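Local coordinates for uncharacterized protein (PDB 4FXT), which is of unknown function but joins a transthyretin-like N-terminal domain to an E-set-like C-terminal domain, both rich in beta strand, at residues D17-E29 and K187-V199. Residues are numbered along the deposited sequence; the frame is centred on the assembly and turned at random.
Sequences DGEAVGVRSGSSE and KSSEYCYSQSIKV
Arg24 reaches across from the N-terminal domain to Glu190 of the C-terminal domain, and the two form a salt bridge. The arginine can be followed outward. Its CB lies beside the Tyr193 ring, 3.8 Å from CE1, and also close to Glu190 OE2. CG stands anti to the backbone N (chi1 179°), which sends the arginine across Glu190 at about a right angle. CG too lies near Glu190 OE2, and CD passes the same oxygen. The chain then bends at chi3, and Arg24 NE meets Glu190 OE2 at 2.6 Å. NE-H is the donor, with an angle of 153° at the hydrogen, and OE2 accepts with its syn lone pair. NH2 stays farther off, 3.6 Å from Glu190 OE1, so one N-H rather than two carries the bridge. The guanidinium and carboxylate planes are turned 37° from each other. Ser27 CB packs against Glu190 CD. Ser27 OG donates to Arg24 O, so this turn is held on itself beside the glutamate.

Next to this charged pair, Tyr193 N donates to Gly22 O at 3.1 Å. Val21 CG1 touches Cys192 SG at 3.7 Å. The Tyr193 hydroxyl is bonded to Glu142 N, and Arg180, on the neighbouring strand 176-185, bonds Val23 O.

A leucine in place of Arg24 would probably leave the buried Glu190 carboxylate without its charge partner across the interface. The contact thus joins the loop between strands 19-20 and 28-33 to the start of edge strand 192-200 and the loop leading into it. Its chemistry is mainly polar: a salt bridge carried by one N-H and one backbone bond tie the two domains at this point, with a small apolar touch beside them.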
loop_
_atom_site.group_PDB
_atom_site.type_symbol
_atom_site.label_atom_id
_atom_site.label_comp_id
_atom_site.label_asym_id
_atom_site.label_seq_id
_atom_site.Cartn_x
_atom_site.Cartn_y
_atom_site.Cartn_z
ATOM N N ASP A 17 -4.294 -11.948 0.893
ATOM C CA ASP A 17 -4.276 -12.823 2.059
ATOM C C ASP A 17 -5.092 -12.131 3.175
ATOM O O ASP A 17 -4.580 -11.916 4.285
ATOM C CB ASP A 17 -2.811 -13.167 2.485
ATOM C CG ASP A 17 -2.626 -14.244 3.572
ATOM O OD1 ASP A 17 -3.639 -14.853 4.005
ATOM O OD2 ASP A 17 -1.472 -14.511 3.947
ATOM N N GLY A 18 -6.303 -11.692 2.801
ATOM C CA GLY A 18 -7.283 -11.049 3.675
ATOM C C GLY A 18 -6.900 -9.752 4.351
ATOM O O GLY A 18 -7.565 -9.331 5.303
ATOM N N GLU A 19 -5.821 -9.123 3.885
ATOM C CA GLU A 19 -5.295 -7.866 4.429
ATOM C C GLU A 19 -5.323 -6.765 3.393
ATOM O O GLU A 19 -5.086 -7.032 2.194
ATOM C CB GLU A 19 -3.842 -8.046 4.925
ATOM C CG GLU A 19 -3.658 -8.996 6.086
ATOM C CD GLU A 19 -2.272 -9.017 6.707
ATOM O OE1 GLU A 19 -1.586 -7.967 6.704
ATOM O OE2 GLU A 19 -1.920 -10.064 7.296
ATOM N N ALA A 20 -5.573 -5.519 3.836
ATOM C CA ALA A 20 -5.533 -4.377 2.914
ATOM C C ALA A 20 -4.093 -4.086 2.517
ATOM O O ALA A 20 -3.217 -4.000 3.391
ATOM C CB ALA A 20 -6.178 -3.163 3.550
ATOM N N VAL A 21 -3.841 -4.032 1.210
ATOM C CA VAL A 21 -2.503 -3.832 0.643
ATOM C C VAL A 21 -2.153 -2.344 0.678
ATOM O O VAL A 21 -2.771 -1.536 -0.014
ATOM C CB VAL A 21 -2.378 -4.404 -0.790
ATOM C CG1 VAL A 21 -0.996 -4.150 -1.355
ATOM C CG2 VAL A 21 -2.665 -5.894 -0.803
ATOM N N GLY A 22 -1.119 -2.019 1.449
ATOM C CA GLY A 22 -0.645 -0.650 1.603
ATOM C C GLY A 22 -0.046 -0.110 0.326
ATOM O O GLY A 22 0.670 -0.820 -0.392
ATOM N N VAL A 23 -0.376 1.146 0.008
ATOM C CA VAL A 23 0.195 1.692 -1.198
ATOM C C VAL A 23 0.485 3.189 -0.969
ATOM O O VAL A 23 0.177 3.698 0.115
ATOM C CB VAL A 23 -0.755 1.418 -2.381
ATOM C CG1 VAL A 23 -1.982 2.319 -2.352
ATOM C CG2 VAL A 23 -0.009 1.566 -3.676
ATOM N N ARG A 24 1.154 3.863 -1.945
ATOM C CA ARG A 24 1.449 5.289 -1.833
ATOM C C ARG A 24 0.175 6.114 -2.209
ATOM O O ARG A 24 -0.480 5.831 -3.224
ATOM C CB ARG A 24 2.652 5.671 -2.702
ATOM C CG ARG A 24 2.984 7.153 -2.651
ATOM C CD ARG A 24 4.190 7.560 -3.455
ATOM N NE ARG A 24 3.974 7.374 -4.887
ATOM C CZ ARG A 24 3.481 8.296 -5.706
ATOM N NH1 ARG A 24 3.144 9.495 -5.244
ATOM N NH2 ARG A 24 3.316 8.024 -6.989
ATOM N N SER A 25 -0.173 7.121 -1.371
ATOM C CA SER A 25 -1.318 7.974 -1.617
ATOM C C SER A 25 -1.105 8.682 -2.935
ATOM O O SER A 25 -0.007 9.168 -3.184
ATOM C CB SER A 25 -1.547 8.961 -0.463
ATOM O OG SER A 25 -2.742 9.719 -0.628
ATOM N N GLY A 26 -2.135 8.645 -3.779
ATOM C CA GLY A 26 -2.172 9.222 -5.117
ATOM C C GLY A 26 -1.358 8.495 -6.163
ATOM O O GLY A 26 -0.853 9.140 -7.080
ATOM N N SER A 27 -1.228 7.158 -6.058
ATOM C CA SER A 27 -0.386 6.443 -7.020
ATOM C C SER A 27 -1.103 5.302 -7.761
ATOM O O SER A 27 -0.786 5.008 -8.922
ATOM C CB SER A 27 0.814 5.836 -6.300
ATOM O OG SER A 27 0.401 4.810 -5.417
ATOM N N SER A 28 -2.025 4.634 -7.040
ATOM C CA SER A 28 -2.693 3.445 -7.539
ATOM C C SER A 28 -4.178 3.659 -7.728
ATOM O O SER A 28 -4.822 4.436 -7.004
ATOM C CB SER A 28 -2.457 2.301 -6.564
ATOM O OG SER A 28 -1.056 2.154 -6.419
ATOM N N GLU A 29 -4.708 2.952 -8.741
ATOM C CA GLU A 29 -6.093 3.016 -9.191
ATOM C C GLU A 29 -6.628 1.693 -9.686
ATOM O O GLU A 29 -5.879 0.731 -9.890
ATOM C CB GLU A 29 -6.197 4.010 -10.361
ATOM C CG GLU A 29 -5.802 5.441 -10.068
ATOM C CD GLU A 29 -5.625 6.355 -11.266
ATOM O OE1 GLU A 29 -6.143 6.058 -12.371
ATOM O OE2 GLU A 29 -4.957 7.397 -11.074
ATOM N N LYS A 187 8.945 -5.075 -11.334
ATOM C CA LYS A 187 7.738 -5.246 -12.156
ATOM C C LYS A 187 6.717 -4.075 -11.978
ATOM O O LYS A 187 5.719 -4.016 -12.699
ATOM C CB LYS A 187 7.047 -6.591 -11.833
ATOM C CG LYS A 187 7.918 -7.850 -12.024
ATOM C CD LYS A 187 8.523 -8.020 -13.438
ATOM C CE LYS A 187 9.498 -9.164 -13.495
ATOM N NZ LYS A 187 10.288 -9.111 -14.748
ATOM N N SER A 188 6.995 -3.128 -11.092
ATOM C CA SER A 188 6.162 -1.949 -10.844
ATOM C C SER A 188 7.029 -0.740 -10.508
ATOM O O SER A 188 8.072 -0.900 -9.873
ATOM C CB SER A 188 5.161 -2.202 -9.714
ATOM O OG SER A 188 4.363 -1.046 -9.491
ATOM N N SER A 189 6.566 0.469 -10.887
ATOM C CA SER A 189 7.239 1.745 -10.617
ATOM C C SER A 189 6.957 2.206 -9.173
ATOM O O SER A 189 7.561 3.168 -8.677
ATOM C CB SER A 189 6.788 2.802 -11.621
ATOM O OG SER A 189 5.376 2.903 -11.658
ATOM N N GLU A 190 6.137 1.437 -8.473
ATOM C CA GLU A 190 5.693 1.767 -7.141
ATOM C C GLU A 190 6.160 0.762 -6.107
ATOM O O GLU A 190 6.271 -0.416 -6.384
ATOM C CB GLU A 190 4.135 1.786 -7.172
ATOM C CG GLU A 190 3.483 2.732 -6.199
ATOM C CD GLU A 190 3.884 4.169 -6.458
ATOM O OE1 GLU A 190 4.021 4.605 -7.634
ATOM O OE2 GLU A 190 4.035 4.874 -5.437
ATOM N N TYR A 191 6.357 1.240 -4.887
ATOM C CA TYR A 191 6.614 0.388 -3.755
ATOM C C TYR A 191 5.323 -0.177 -3.229
ATOM O O TYR A 191 4.266 0.457 -3.349
ATOM C CB TYR A 191 7.339 1.151 -2.621
ATOM C CG TYR A 191 8.825 1.382 -2.737
ATOM C CD1 TYR A 191 9.335 2.316 -3.633
ATOM C CD2 TYR A 191 9.711 0.803 -1.833
ATOM C CE1 TYR A 191 10.701 2.562 -3.727
ATOM C CE2 TYR A 191 11.083 1.062 -1.896
ATOM C CZ TYR A 191 11.570 1.957 -2.841
ATOM O OH TYR A 191 12.911 2.246 -2.921
ATOM N N CYS A 192 5.408 -1.312 -2.575
ATOM C CA CYS A 192 4.319 -1.872 -1.821
ATOM C C CYS A 192 4.642 -1.652 -0.365
ATOM O O CYS A 192 5.766 -1.932 0.058
ATOM C CB CYS A 192 4.059 -3.334 -2.149
ATOM S SG CYS A 192 2.736 -4.067 -1.139
ATOM N N TYR A 193 3.698 -1.106 0.395
ATOM C CA TYR A 193 3.972 -0.718 1.762
ATOM C C TYR A 193 3.146 -1.425 2.805
ATOM O O TYR A 193 2.073 -1.988 2.561
ATOM C CB TYR A 193 3.677 0.790 1.927
ATOM C CG TYR A 193 4.441 1.734 1.022
ATOM C CD1 TYR A 193 3.964 2.053 -0.250
ATOM C CD2 TYR A 193 5.587 2.384 1.471
ATOM C CE1 TYR A 193 4.647 2.941 -1.075
ATOM C CE2 TYR A 193 6.277 3.279 0.658
ATOM C CZ TYR A 193 5.794 3.567 -0.606
ATOM O OH TYR A 193 6.481 4.473 -1.375
ATOM N N SER A 194 3.657 -1.306 4.027
ATOM C CA SER A 194 3.026 -1.679 5.275
ATOM C C SER A 194 2.025 -0.623 5.603
ATOM O O SER A 194 1.963 0.399 4.905
ATOM C CB SER A 194 4.085 -1.814 6.358
ATOM O OG SER A 194 4.621 -0.525 6.613
ATOM N N GLN A 195 1.326 -0.766 6.721
ATOM C CA GLN A 195 0.439 0.301 7.113
ATOM C C GLN A 195 1.275 1.447 7.704
ATOM O O GLN A 195 2.382 1.189 8.197
ATOM C CB GLN A 195 -0.632 -0.214 8.087
ATOM C CG GLN A 195 -1.742 -1.019 7.372
ATOM C CD GLN A 195 -2.558 -0.233 6.319
ATOM O OE1 GLN A 195 -3.030 0.903 6.565
ATOM N NE2 GLN A 195 -2.788 -0.849 5.139
ATOM N N SER A 196 0.796 2.723 7.548
ATOM C CA SER A 196 1.463 3.876 8.163
ATOM C C SER A 196 1.074 3.877 9.632
ATOM O O SER A 196 -0.102 4.007 9.923
ATOM C CB SER A 196 1.107 5.163 7.458
ATOM O OG SER A 196 1.757 6.262 8.074
ATOM N N ILE A 197 2.039 3.573 10.517
ATOM C CA ILE A 197 1.836 3.370 11.945
ATOM C C ILE A 197 2.403 4.526 12.754
ATOM O O ILE A 197 3.579 4.881 12.618
ATOM C CB ILE A 197 2.513 2.024 12.361
ATOM C CG1 ILE A 197 1.887 0.854 11.557
ATOM C CG2 ILE A 197 2.424 1.802 13.889
ATOM C CD1 ILE A 197 2.510 -0.444 11.782
ATOM N N LYS A 198 1.549 5.067 13.642
ATOM C CA LYS A 198 1.941 6.123 14.569
ATOM C C LYS A 198 2.875 5.558 15.633
ATOM O O LYS A 198 2.620 4.471 16.179
ATOM C CB LYS A 198 0.728 6.776 15.223
ATOM C CG LYS A 198 1.130 8.021 15.997
ATOM C CD LYS A 198 0.172 8.474 17.091
ATOM C CE LYS A 198 -1.158 9.002 16.678
ATOM N NZ LYS A 198 -1.811 9.596 17.884
ATOM N N VAL A 199 3.970 6.282 15.904
ATOM C CA VAL A 199 4.986 5.897 16.883
ATOM C C VAL A 199 5.159 7.038 17.859
ATOM O O VAL A 199 5.581 8.123 17.445
ATOM C CB VAL A 199 6.330 5.514 16.212
ATOM C CG1 VAL A 199 7.358 5.054 17.238
ATOM C CG2 VAL A 199 6.140 4.464 15.139
#